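Local coordinates for protein endoglucanase (Fervidobacterium pennivorans DSM 9078, PDB 6KDD) that probably hydrolyses internal beta-1,4-glucosidic links in cellulose-like glucans through a TIM-barrel fold, at residues S240-V245 and R280-E285; K274-V279 and A314-G319; V164-N169 and V193-I198; N17-K22 and N95-I100; G36-R41 and T102-E107. All coordinates share one frame; numbering follows the deposited sequence.

In the fold
The five contacts sample one closed barrel of eight parallel strands. Contacts 1 and 2 share helix 269-285, their centres 13 Å apart, and R280 joins them: its NE lies 2.8 Å from A316 O. Contact 4 sits where helix 13-20 covers the barrel's N-terminal end; K22 NZ reaches E284 OE2 of contact 1 at 2.9 Å. Contact 3, about 33 Å centre to centre from contact 2, ties a helix to a loop. Contact 5 lies beyond the C-terminal end of the strand used by contact 4. Family 5 enzymes have their active site there; a glycerol about 4 Å from the W38 side chain and a Tris about 6 Å from that of H104, both probably from the crystallisation liquor, lie nearby.

Contact 1 of 5, residues S240-V245 and R280-E285; sequences SHFKYV and RKMAEE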
# COMPACT_ATOMS: atom_id res chain seq x y z
N SER A 240 18.72 0.62 -10.45
CA SER A 240 19.10 1.98 -10.10
C SER A 240 18.05 2.61 -9.19
O SER A 240 18.39 3.29 -8.23
CB SER A 240 19.29 2.89 -11.30
OG SER A 240 20.11 2.27 -12.26
N HIS A 241 16.77 2.46 -9.55
CA HIS A 241 15.75 3.07 -8.71
C HIS A 241 15.80 2.45 -7.30
O HIS A 241 15.66 3.15 -6.30
CB HIS A 241 14.38 2.93 -9.38
CG HIS A 241 14.35 3.48 -10.76
ND1 HIS A 241 13.44 3.06 -11.71
CD2 HIS A 241 15.13 4.41 -11.36
CE1 HIS A 241 13.64 3.73 -12.83
NE2 HIS A 241 14.66 4.56 -12.64
N PHE A 242 16.01 1.14 -7.23
CA PHE A 242 15.89 0.47 -5.94
C PHE A 242 17.16 0.69 -5.11
O PHE A 242 17.11 0.71 -3.89
CB PHE A 242 15.63 -1.02 -6.14
CG PHE A 242 14.17 -1.34 -6.37
CD1 PHE A 242 13.36 -0.51 -7.12
CD2 PHE A 242 13.60 -2.46 -5.76
CE1 PHE A 242 12.01 -0.81 -7.31
CE2 PHE A 242 12.25 -2.76 -5.94
CZ PHE A 242 11.46 -1.93 -6.72
N LYS A 243 18.31 0.81 -5.80
CA LYS A 243 19.57 1.10 -5.12
C LYS A 243 19.50 2.48 -4.50
O LYS A 243 19.97 2.69 -3.38
CB LYS A 243 20.78 0.90 -6.03
CG LYS A 243 22.13 0.86 -5.31
CD LYS A 243 23.30 0.50 -6.20
CE LYS A 243 24.02 1.73 -6.72
NZ LYS A 243 24.60 2.52 -5.61
N TYR A 244 18.84 3.41 -5.21
CA TYR A 244 18.62 4.77 -4.75
C TYR A 244 17.83 4.79 -3.44
O TYR A 244 18.06 5.65 -2.57
CB TYR A 244 17.92 5.53 -5.87
CG TYR A 244 17.43 6.92 -5.58
CD1 TYR A 244 16.24 7.15 -4.90
CD2 TYR A 244 18.13 8.03 -6.05
CE1 TYR A 244 15.77 8.43 -4.68
CE2 TYR A 244 17.66 9.33 -5.85
CZ TYR A 244 16.48 9.52 -5.16
OH TYR A 244 16.05 10.79 -4.91
N VAL A 245 16.82 3.91 -3.34
CA VAL A 245 16.00 3.87 -2.13
C VAL A 245 16.81 3.22 -1.01
O VAL A 245 16.84 3.70 0.11
CB VAL A 245 14.65 3.14 -2.36
CG1 VAL A 245 13.80 3.16 -1.08
CG2 VAL A 245 13.88 3.82 -3.47
N ARG A 280 9.92 -7.75 -8.19
CA ARG A 280 9.84 -8.52 -6.95
C ARG A 280 11.22 -9.01 -6.52
O ARG A 280 11.60 -8.88 -5.35
CB ARG A 280 8.83 -9.66 -7.10
CG ARG A 280 8.55 -10.39 -5.79
CD ARG A 280 9.52 -11.55 -5.64
NE ARG A 280 9.11 -12.51 -6.63
CZ ARG A 280 9.83 -13.56 -7.02
NH1 ARG A 280 11.02 -13.80 -6.50
NH2 ARG A 280 9.33 -14.37 -7.94
N LYS A 281 11.99 -9.60 -7.45
CA LYS A 281 13.34 -10.04 -7.13
C LYS A 281 14.23 -8.87 -6.72
O LYS A 281 15.10 -9.02 -5.88
CB LYS A 281 14.01 -10.78 -8.29
CG LYS A 281 13.39 -12.13 -8.62
CD LYS A 281 13.96 -12.70 -9.89
CE LYS A 281 14.62 -14.05 -9.67
NZ LYS A 281 13.63 -15.15 -9.61
N MET A 282 13.99 -7.68 -7.28
CA MET A 282 14.79 -6.53 -6.88
C MET A 282 14.46 -6.11 -5.45
O MET A 282 15.35 -5.72 -4.69
CB MET A 282 14.62 -5.33 -7.81
CG MET A 282 15.87 -4.44 -7.88
SD MET A 282 17.27 -5.33 -8.66
CE MET A 282 16.85 -5.21 -10.40
N ALA A 283 13.18 -6.18 -5.07
CA ALA A 283 12.80 -5.84 -3.70
C ALA A 283 13.46 -6.84 -2.74
O ALA A 283 14.04 -6.46 -1.73
CB ALA A 283 11.26 -5.84 -3.58
N GLU A 284 13.45 -8.12 -3.11
CA GLU A 284 14.09 -9.16 -2.30
C GLU A 284 15.60 -8.94 -2.19
O GLU A 284 16.15 -9.03 -1.09
CB GLU A 284 13.73 -10.55 -2.84
CG GLU A 284 12.29 -10.89 -2.54
CD GLU A 284 11.82 -12.30 -2.78
OE1 GLU A 284 12.33 -12.95 -3.73
OE2 GLU A 284 10.91 -12.73 -2.02
N GLU A 285 16.23 -8.58 -3.31
CA GLU A 285 17.66 -8.32 -3.36
C GLU A 285 18.02 -7.24 -2.35
O GLU A 285 19.01 -7.40 -1.65
CB GLU A 285 18.13 -7.97 -4.77
CG GLU A 285 19.61 -7.60 -4.88
CD GLU A 285 20.02 -7.39 -6.33
OE1 GLU A 285 19.88 -8.36 -7.10
OE2 GLU A 285 20.41 -6.26 -6.71
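Apolar packing carries this contact, and F242 is the one residue of 240-245 that makes it. Its ring leans from helix 232-252 toward helix 269-285, with CD2 3.7 Å from M282 CB and about as near to M282 CG. Farther along the ring, CE2 meets the backbone: A283 N lies 3.6 Å from F242 CE2, at the ring edge and near its plane, and A283 CB touches the same carbon. M282 bends at chi2 (66°) and chi3 (79°), which swings its thioether end away from F242 to I235, I238 and R239. The two helices are neighbours on the outside of the TIM barrel, following strands 198-204 and 256-261; F242 and A283 both rest on L258 beneath them, and Y204 meets the F242 ring edge-to-face. The charged pairs form elsewhere on the helices. R280 NH1 bridges to E284 OE1 at 3.2 Å, approaching from above the carboxylate plane, while E285 pairs with R239, the arginine that M282 packs on.

Contact 2 of 5, residues K274-V279 and A314-G319; sequences KWTESV and ATAVVG
A316 presents its lone methyl to T276 and E277, and so small a side chain lets the two backbones come close, with CA of E277 only 4.3 Å from CA of A316. The short helical segments run nearly side by side, their axes 8.0 Å apart at closest and 10° from parallel. On the tight side, T276 CG2 stands 3.6 Å from V317 CG2, the two side chains meeting aslant, and 4.0 Å from A316 CB. The rotamer of T276 (chi1 -61°) sets that methyl opposite the backbone N, facing the second helix, while OG1 turns back to the carbonyl of R272 in its own helix. Beneath, T276 also rests on F261 and V317 on F55. Toward solvent the packing thins: E277 gives A316 CB its CB, 3.9 Å away, and its CA faces A316 O across 3.8 Å; beyond CB the glutamate chain runs on extended, the carboxylate pairing with K281. Near-parallel neighbours of this kind are characteristic of the outer helix layer of a TIM barrel, here the helices after strands 256-261 and 289-292.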
# COMPACT_ATOMS: atom_id res chain seq x y z
N LYS A 274 7.36 -10.83 -16.74
CA LYS A 274 8.77 -10.50 -16.57
C LYS A 274 8.98 -9.26 -15.71
O LYS A 274 9.87 -9.26 -14.86
CB LYS A 274 9.46 -10.27 -17.93
CG LYS A 274 9.49 -11.50 -18.82
CD LYS A 274 10.07 -11.13 -20.18
CE LYS A 274 9.57 -12.01 -21.29
NZ LYS A 274 9.61 -11.28 -22.58
N TRP A 275 8.20 -8.19 -15.94
CA TRP A 275 8.36 -6.99 -15.14
C TRP A 275 8.14 -7.32 -13.66
O TRP A 275 8.86 -6.83 -12.79
CB TRP A 275 7.35 -5.92 -15.61
CG TRP A 275 7.49 -4.59 -14.92
CD1 TRP A 275 8.24 -3.51 -15.31
CD2 TRP A 275 6.77 -4.15 -13.75
NE1 TRP A 275 8.10 -2.46 -14.44
CE2 TRP A 275 7.20 -2.83 -13.47
CE3 TRP A 275 5.83 -4.78 -12.91
CZ2 TRP A 275 6.69 -2.11 -12.39
CZ3 TRP A 275 5.38 -4.06 -11.81
CH2 TRP A 275 5.77 -2.74 -11.58
N THR A 276 7.05 -8.02 -13.38
CA THR A 276 6.64 -8.28 -11.99
C THR A 276 7.70 -9.12 -11.27
O THR A 276 8.12 -8.81 -10.15
CB THR A 276 5.27 -8.97 -11.96
OG1 THR A 276 4.31 -8.09 -12.56
CG2 THR A 276 4.76 -9.30 -10.57
N GLU A 277 8.16 -10.19 -11.93
CA GLU A 277 9.23 -11.02 -11.38
C GLU A 277 10.49 -10.20 -11.10
O GLU A 277 11.12 -10.30 -10.03
CB GLU A 277 9.48 -12.20 -12.31
CG GLU A 277 10.49 -13.19 -11.76
CD GLU A 277 10.90 -14.36 -12.65
OE1 GLU A 277 10.22 -14.63 -13.68
OE2 GLU A 277 11.89 -15.01 -12.31
N SER A 278 10.85 -9.33 -12.05
CA SER A 278 12.05 -8.52 -11.91
C SER A 278 11.95 -7.53 -10.76
O SER A 278 12.91 -7.40 -10.00
CB SER A 278 12.34 -7.77 -13.18
OG SER A 278 12.67 -8.71 -14.18
N VAL A 279 10.81 -6.80 -10.68
CA VAL A 279 10.58 -5.88 -9.58
C VAL A 279 10.61 -6.62 -8.24
O VAL A 279 11.24 -6.16 -7.27
CB VAL A 279 9.28 -5.08 -9.78
CG1 VAL A 279 8.88 -4.39 -8.50
CG2 VAL A 279 9.47 -4.03 -10.88
N ALA A 314 1.11 -15.08 -10.76
CA ALA A 314 1.09 -15.25 -9.31
C ALA A 314 2.45 -15.70 -8.83
O ALA A 314 2.95 -15.20 -7.82
CB ALA A 314 -0.02 -16.19 -8.90
N THR A 315 3.10 -16.64 -9.56
CA THR A 315 4.43 -17.12 -9.19
C THR A 315 5.47 -16.03 -9.26
O THR A 315 6.38 -15.97 -8.44
CB THR A 315 4.88 -18.31 -10.05
OG1 THR A 315 3.88 -19.31 -9.90
CG2 THR A 315 6.21 -18.86 -9.57
N ALA A 316 5.35 -15.14 -10.26
CA ALA A 316 6.19 -13.95 -10.37
C ALA A 316 6.12 -13.14 -9.07
O ALA A 316 7.11 -12.57 -8.60
CB ALA A 316 5.71 -13.09 -11.54
N VAL A 317 4.94 -13.12 -8.45
CA VAL A 317 4.78 -12.32 -7.23
C VAL A 317 5.37 -13.06 -6.02
O VAL A 317 6.10 -12.48 -5.23
CB VAL A 317 3.29 -12.01 -7.02
CG1 VAL A 317 3.01 -11.46 -5.63
CG2 VAL A 317 2.82 -11.06 -8.12
N VAL A 318 4.95 -14.32 -5.85
CA VAL A 318 5.23 -15.11 -4.65
C VAL A 318 6.64 -15.72 -4.68
O VAL A 318 7.27 -15.86 -3.64
CB VAL A 318 4.17 -16.21 -4.44
CG1 VAL A 318 4.56 -17.12 -3.27
CG2 VAL A 318 2.76 -15.62 -4.23
N GLY A 319 7.13 -16.15 -5.84
CA GLY A 319 8.46 -16.75 -5.94
C GLY A 319 8.47 -18.15 -5.32
O GLY A 319 7.44 -18.82 -5.36

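Contact 3 of 5, residues V164-N169 and V193-I198; sequences VIRESN and VNDKRI
R166 grips the carboxylate of D195 side-on with two nitrogens. NE reaches OD2 of D195 at 2.7 Å, almost straight at 172° and on the syn lone pair, while R166 NH2 gives a second bond to D195 OD1 at 3.1 Å. The guanidinium and carboxylate planes lie 30° apart. D195 OD1 also accepts from R197 N (2.7 Å), forming an Asx turn that fixes the carboxylate on its own loop. On the other side, R166 NH1 donates to N169 O at 3.0 Å and also to R172 O, so the arginine fastens the end of its helix as well. With an alanine at R166, the D195 charge is likely to lose its mate and N169 O a donor. Packing is slight: R197 CB lies against R166 NH2, and V174 and L162 back the R166 and D195 chains respectively. The pair thus clamps the end of helix 151-168 to the loop entering strand 198-204, at the N-terminal side of a TIM barrel.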
# COMPACT_ATOMS: atom_id res chain seq x y z
N VAL A 164 -0.58 11.42 17.68
CA VAL A 164 -1.84 10.95 18.25
C VAL A 164 -1.97 9.42 18.21
O VAL A 164 -2.52 8.86 19.16
CB VAL A 164 -3.10 11.71 17.83
CG1 VAL A 164 -2.82 13.19 17.58
CG2 VAL A 164 -3.89 11.09 16.69
N ILE A 165 -1.47 8.75 17.17
CA ILE A 165 -1.54 7.28 17.16
C ILE A 165 -0.77 6.76 18.36
O ILE A 165 -1.20 5.83 19.06
CB ILE A 165 -0.98 6.73 15.84
CG1 ILE A 165 -1.88 7.10 14.65
CG2 ILE A 165 -0.71 5.23 15.92
CD1 ILE A 165 -1.25 6.83 13.28
N ARG A 166 0.36 7.42 18.63
CA ARG A 166 1.30 6.96 19.66
C ARG A 166 0.71 7.11 21.06
O ARG A 166 1.18 6.46 21.99
CB ARG A 166 2.64 7.69 19.55
CG ARG A 166 3.50 7.26 18.38
CD ARG A 166 4.14 5.94 18.67
NE ARG A 166 4.94 5.39 17.58
CZ ARG A 166 4.63 4.28 16.91
NH1 ARG A 166 3.51 3.62 17.20
NH2 ARG A 166 5.44 3.85 15.96
N GLU A 167 -0.30 7.97 21.21
CA GLU A 167 -0.89 8.20 22.52
C GLU A 167 -1.58 6.93 22.99
O GLU A 167 -1.53 6.60 24.18
CB GLU A 167 -1.95 9.30 22.47
CG GLU A 167 -1.36 10.69 22.28
CD GLU A 167 -2.37 11.83 22.16
OE1 GLU A 167 -1.94 12.99 22.20
OE2 GLU A 167 -3.59 11.57 22.04
N SER A 168 -2.24 6.23 22.06
CA SER A 168 -2.99 5.02 22.40
C SER A 168 -2.25 3.78 21.92
O SER A 168 -2.51 2.69 22.43
CB SER A 168 -4.40 5.05 21.84
OG SER A 168 -4.34 5.13 20.41
N ASN A 169 -1.33 3.94 20.95
CA ASN A 169 -0.52 2.81 20.48
C ASN A 169 0.96 3.19 20.51
O ASN A 169 1.54 3.59 19.50
CB ASN A 169 -0.91 2.35 19.07
CG ASN A 169 -2.35 1.91 18.93
OD1 ASN A 169 -2.59 0.73 18.70
ND2 ASN A 169 -3.31 2.81 19.02
N VAL A 193 10.99 11.36 11.49
CA VAL A 193 10.92 11.68 12.91
C VAL A 193 11.80 10.67 13.66
O VAL A 193 12.25 9.68 13.09
CB VAL A 193 9.47 11.64 13.43
CG1 VAL A 193 8.59 12.69 12.79
CG2 VAL A 193 8.85 10.26 13.23
N ASN A 194 12.05 10.94 14.94
CA ASN A 194 12.80 9.99 15.73
C ASN A 194 11.80 9.02 16.35
O ASN A 194 11.24 9.30 17.41
CB ASN A 194 13.65 10.69 16.80
CG ASN A 194 14.73 9.78 17.33
OD1 ASN A 194 14.46 8.64 17.69
ND2 ASN A 194 15.96 10.26 17.35
N ASP A 195 11.58 7.89 15.66
CA ASP A 195 10.64 6.87 16.09
C ASP A 195 11.21 5.54 15.65
O ASP A 195 11.60 5.36 14.49
CB ASP A 195 9.20 7.25 15.67
CG ASP A 195 8.09 6.30 16.10
OD1 ASP A 195 8.25 5.07 15.92
OD2 ASP A 195 7.09 6.80 16.66
N LYS A 196 11.31 4.58 16.57
CA LYS A 196 11.96 3.34 16.20
C LYS A 196 10.93 2.32 15.70
O LYS A 196 11.25 1.14 15.55
CB LYS A 196 12.84 2.83 17.35
CG LYS A 196 13.82 3.87 17.90
CD LYS A 196 14.73 4.46 16.83
CE LYS A 196 15.37 5.78 17.23
NZ LYS A 196 16.03 5.71 18.56
N ARG A 197 9.69 2.77 15.48
CA ARG A 197 8.66 1.82 15.07
C ARG A 197 7.94 2.34 13.83
O ARG A 197 6.71 2.29 13.76
CB ARG A 197 7.67 1.57 16.21
CG ARG A 197 8.23 0.68 17.31
CD ARG A 197 8.24 -0.77 16.87
NE ARG A 197 8.66 -1.58 17.99
CZ ARG A 197 9.92 -1.83 18.30
NH1 ARG A 197 10.90 -1.33 17.56
NH2 ARG A 197 10.20 -2.58 19.35
N ILE A 198 8.74 2.83 12.88
CA ILE A 198 8.20 3.27 11.60
C ILE A 198 8.88 2.49 10.47
O ILE A 198 10.01 2.00 10.59
CB ILE A 198 8.23 4.80 11.36
CG1 ILE A 198 9.64 5.38 11.44
CG2 ILE A 198 7.23 5.56 12.24
CD1 ILE A 198 9.75 6.80 10.91

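Contact 4 of 5, residues N17-K22 and N95-I100; sequences NKIIGK and NLTVII
I19 and I20, at the end of helix 13-20, meet T97 and I99 of strand 97-101 where the helix covers the N-terminal mouth of the TIM barrel. T97 and I99 turn their side chains inward to it, whereas V98 and I100 between them face helix 78-93 on the outside.

The polar link is a single bond: the hydroxyl of T97 gives its proton to I19 O, with OG1 2.8 Å from that oxygen. It comes in at a C=O...donor angle of 128°, from well above the carbonyl plane, and so supplies a partner to a carbonyl near the helix end, where the next turn is missing. G21 then breaks the helix with positive phi and passes the chain to strand 22-25. I20 O is taken by S57 OG, and N17 OD1 and ND2 bond to S289 OG and I256 O, at the start of the last two strands.

Packing flanks the bond. I20 CG2 touches I99 CD1 at 4.2 Å, the two chains crossing at about a right angle, and F138 packs against both I19 and I20. I19 holds CG1 between its backbone N and carbonyl carbon (chi1 69°), the crowded position, and this carries the end of its chain over the threonine, so that the methyl I19 CD1 lies beside the hydroxyl, 3.5 Å from T97 OG1.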
# COMPACT_ATOMS: atom_id res chain seq x y z
N ASN A 17 9.47 -5.48 9.61
CA ASN A 17 9.39 -5.38 8.16
C ASN A 17 9.42 -6.79 7.60
O ASN A 17 8.74 -7.10 6.62
CB ASN A 17 10.57 -4.61 7.57
CG ASN A 17 10.29 -4.12 6.17
OD1 ASN A 17 9.15 -3.75 5.87
ND2 ASN A 17 11.31 -4.09 5.32
N LYS A 18 10.24 -7.64 8.22
CA LYS A 18 10.29 -9.03 7.78
C LYS A 18 8.96 -9.76 7.96
O LYS A 18 8.77 -10.77 7.29
CB LYS A 18 11.40 -9.79 8.51
CG LYS A 18 12.80 -9.51 7.97
CD LYS A 18 13.92 -10.01 8.87
CE LYS A 18 15.24 -9.34 8.54
NZ LYS A 18 16.37 -10.28 8.69
N ILE A 19 8.05 -9.31 8.84
CA ILE A 19 6.80 -10.05 8.89
C ILE A 19 5.78 -9.48 7.90
O ILE A 19 4.72 -10.07 7.72
CB ILE A 19 6.20 -10.25 10.30
CG1 ILE A 19 5.69 -8.93 10.90
CG2 ILE A 19 7.17 -11.03 11.22
CD1 ILE A 19 4.63 -9.13 11.95
N ILE A 20 6.08 -8.35 7.24
CA ILE A 20 5.36 -8.01 6.03
C ILE A 20 5.70 -9.03 4.95
O ILE A 20 4.81 -9.62 4.34
CB ILE A 20 5.67 -6.58 5.59
CG1 ILE A 20 5.29 -5.62 6.72
CG2 ILE A 20 4.92 -6.24 4.31
CD1 ILE A 20 5.74 -4.20 6.55
N GLY A 21 7.03 -9.21 4.71
CA GLY A 21 7.46 -10.26 3.82
C GLY A 21 6.82 -10.13 2.44
O GLY A 21 6.93 -9.07 1.82
N LYS A 22 6.16 -11.21 2.00
CA LYS A 22 5.50 -11.29 0.71
C LYS A 22 4.03 -10.90 0.90
O LYS A 22 3.32 -11.58 1.64
CB LYS A 22 5.55 -12.73 0.21
CG LYS A 22 6.93 -13.39 0.16
CD LYS A 22 6.80 -14.78 -0.47
CE LYS A 22 8.09 -15.57 -0.61
NZ LYS A 22 9.23 -14.63 -0.68
N ASN A 95 -3.53 -15.88 10.21
CA ASN A 95 -2.13 -15.64 10.55
C ASN A 95 -1.43 -14.82 9.48
O ASN A 95 -0.25 -15.05 9.22
CB ASN A 95 -1.36 -16.96 10.80
CG ASN A 95 -1.98 -17.78 11.91
OD1 ASN A 95 -2.23 -17.27 13.00
ND2 ASN A 95 -2.29 -19.04 11.64
N LEU A 96 -2.13 -13.84 8.89
CA LEU A 96 -1.51 -12.88 7.98
C LEU A 96 -1.21 -11.61 8.77
O LEU A 96 -1.95 -11.27 9.69
CB LEU A 96 -2.50 -12.54 6.84
CG LEU A 96 -2.77 -13.64 5.82
CD1 LEU A 96 -4.03 -13.28 5.01
CD2 LEU A 96 -1.57 -13.79 4.87
N THR A 97 -0.08 -10.97 8.47
CA THR A 97 0.17 -9.60 8.88
C THR A 97 -0.78 -8.69 8.10
O THR A 97 -1.09 -8.94 6.93
CB THR A 97 1.64 -9.23 8.63
OG1 THR A 97 2.48 -10.13 9.39
CG2 THR A 97 1.92 -7.77 8.91
N VAL A 98 -1.30 -7.68 8.78
CA VAL A 98 -2.32 -6.83 8.18
C VAL A 98 -1.89 -5.37 8.28
O VAL A 98 -1.54 -4.89 9.35
CB VAL A 98 -3.72 -6.99 8.82
CG1 VAL A 98 -4.74 -6.13 8.08
CG2 VAL A 98 -4.18 -8.42 8.86
N ILE A 99 -1.98 -4.67 7.15
CA ILE A 99 -1.74 -3.25 7.13
C ILE A 99 -3.05 -2.58 6.72
O ILE A 99 -3.61 -2.89 5.65
CB ILE A 99 -0.63 -2.88 6.12
CG1 ILE A 99 0.69 -3.52 6.52
CG2 ILE A 99 -0.57 -1.35 6.02
CD1 ILE A 99 1.64 -3.85 5.37
N ILE A 100 -3.50 -1.66 7.58
CA ILE A 100 -4.65 -0.82 7.24
C ILE A 100 -4.16 0.62 7.07
O ILE A 100 -3.30 1.11 7.83
CB ILE A 100 -5.77 -0.91 8.30
CG1 ILE A 100 -5.28 -0.57 9.71
CG2 ILE A 100 -6.42 -2.30 8.26
CD1 ILE A 100 -6.43 -0.33 10.69

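Contact 5 of 5, residues G36-R41 and T102-E107; sequences GAWGVR and THHFEE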
# COMPACT_ATOMS: atom_id res chain seq x y z
N GLY A 36 -17.52 -2.46 -2.99
CA GLY A 36 -18.13 -3.14 -4.14
C GLY A 36 -18.32 -2.20 -5.34
O GLY A 36 -18.46 -2.66 -6.45
N ALA A 37 -18.32 -0.88 -5.12
CA ALA A 37 -18.48 0.06 -6.22
C ALA A 37 -17.43 -0.18 -7.31
O ALA A 37 -17.71 0.09 -8.49
CB ALA A 37 -18.38 1.47 -5.70
N TRP A 38 -16.21 -0.63 -6.93
CA TRP A 38 -15.14 -0.72 -7.91
C TRP A 38 -14.87 -2.19 -8.24
O TRP A 38 -13.84 -2.49 -8.80
CB TRP A 38 -13.86 -0.02 -7.43
CG TRP A 38 -13.93 1.47 -7.44
CD1 TRP A 38 -14.95 2.25 -7.92
CD2 TRP A 38 -12.91 2.38 -7.01
NE1 TRP A 38 -14.64 3.57 -7.80
CE2 TRP A 38 -13.39 3.68 -7.25
CE3 TRP A 38 -11.64 2.20 -6.42
CZ2 TRP A 38 -12.63 4.81 -6.97
CZ3 TRP A 38 -10.90 3.33 -6.15
CH2 TRP A 38 -11.37 4.61 -6.42
N GLY A 39 -15.77 -3.09 -7.83
CA GLY A 39 -15.76 -4.41 -8.45
C GLY A 39 -15.41 -5.51 -7.45
O GLY A 39 -15.60 -6.68 -7.77
N VAL A 40 -14.96 -5.15 -6.23
CA VAL A 40 -14.50 -6.16 -5.27
C VAL A 40 -15.18 -5.95 -3.93
O VAL A 40 -15.23 -4.84 -3.40
CB VAL A 40 -12.97 -6.18 -5.05
CG1 VAL A 40 -12.59 -7.36 -4.17
CG2 VAL A 40 -12.23 -6.30 -6.38
N ARG A 41 -15.74 -7.04 -3.41
CA ARG A 41 -16.15 -7.10 -2.02
C ARG A 41 -15.25 -8.13 -1.35
O ARG A 41 -15.00 -9.19 -1.90
CB ARG A 41 -17.61 -7.55 -1.90
CG ARG A 41 -18.14 -7.56 -0.47
CD ARG A 41 -19.48 -8.28 -0.38
NE ARG A 41 -19.94 -7.98 0.97
CZ ARG A 41 -19.77 -8.73 2.07
NH1 ARG A 41 -19.16 -9.92 2.03
NH2 ARG A 41 -20.23 -8.28 3.22
N THR A 102 -5.32 4.87 5.47
CA THR A 102 -6.34 5.74 4.91
C THR A 102 -5.95 5.99 3.45
O THR A 102 -4.77 6.15 3.14
CB THR A 102 -6.46 7.04 5.73
OG1 THR A 102 -6.89 6.66 7.04
CG2 THR A 102 -7.43 8.04 5.14
N HIS A 103 -6.94 6.03 2.56
CA HIS A 103 -6.69 6.00 1.13
C HIS A 103 -7.77 6.82 0.42
O HIS A 103 -8.94 6.75 0.80
CB HIS A 103 -6.82 4.52 0.71
CG HIS A 103 -6.03 4.03 -0.46
ND1 HIS A 103 -6.37 4.34 -1.78
CD2 HIS A 103 -5.02 3.14 -0.53
CE1 HIS A 103 -5.58 3.66 -2.61
NE2 HIS A 103 -4.74 2.94 -1.87
N HIS A 104 -7.40 7.52 -0.66
CA HIS A 104 -8.37 8.26 -1.48
C HIS A 104 -9.17 9.28 -0.64
O HIS A 104 -10.39 9.38 -0.81
CB HIS A 104 -9.29 7.37 -2.34
CG HIS A 104 -8.53 6.63 -3.40
ND1 HIS A 104 -8.88 5.35 -3.86
CD2 HIS A 104 -7.40 6.96 -4.07
CE1 HIS A 104 -8.02 4.96 -4.80
NE2 HIS A 104 -7.10 5.92 -4.92
N PHE A 105 -8.44 10.05 0.19
CA PHE A 105 -9.06 11.15 0.93
C PHE A 105 -9.00 12.38 0.02
O PHE A 105 -8.04 13.14 0.09
CB PHE A 105 -8.32 11.39 2.25
CG PHE A 105 -9.01 12.34 3.21
CD1 PHE A 105 -10.11 13.10 2.80
CD2 PHE A 105 -8.57 12.47 4.53
CE1 PHE A 105 -10.75 13.96 3.68
CE2 PHE A 105 -9.20 13.34 5.41
CZ PHE A 105 -10.28 14.08 4.98
N GLU A 106 -10.01 12.53 -0.86
CA GLU A 106 -9.90 13.43 -2.00
C GLU A 106 -9.70 14.88 -1.53
O GLU A 106 -8.90 15.59 -2.09
CB GLU A 106 -11.17 13.36 -2.84
CG GLU A 106 -11.31 12.05 -3.61
CD GLU A 106 -12.53 11.95 -4.50
OE1 GLU A 106 -13.15 13.02 -4.79
OE2 GLU A 106 -12.88 10.81 -4.92
N GLU A 107 -10.43 15.33 -0.49
CA GLU A 107 -10.34 16.72 -0.01
C GLU A 107 -8.94 17.03 0.50
O GLU A 107 -8.48 18.18 0.42
CB GLU A 107 -11.35 17.00 1.11
CG GLU A 107 -12.78 16.74 0.69
CD GLU A 107 -13.26 15.29 0.72
OE1 GLU A 107 -12.45 14.38 1.04
OE2 GLU A 107 -14.43 15.07 0.38
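W38 lays the outer edge of its six-membered ring against the imidazole of H104. CZ3 of W38 is 3.6 Å from H104 CE1, and W38 CH2 is equally near H104 ND1, so one ring bond of the indole spans the ND1-CE1 side of the histidine. The planes are 65° apart with centroids separated by 5.4 Å, an oblique pairing. Both residues sit on loops: W38 in a type I turn from G36 to G39, H104 just past strand 97-101, at the C-terminal end of the TIM barrel where family 5 enzymes work. A glycerol, probably from the crystallisation liquor, lies about 4 Å from the W38 side chain; such molecules often mark pockets. H104 ND1 is bonded to E31 O, and H103 ND1 lies 3.3 Å above the centre of the H104 ring. Substituting alanine for H104 is likely to deprive E31 O of its partner and open a gap beside the indole edge, leaving W38 freer to turn. The tryptophan also packs on R63, and its carbonyl is held by N28 ND2.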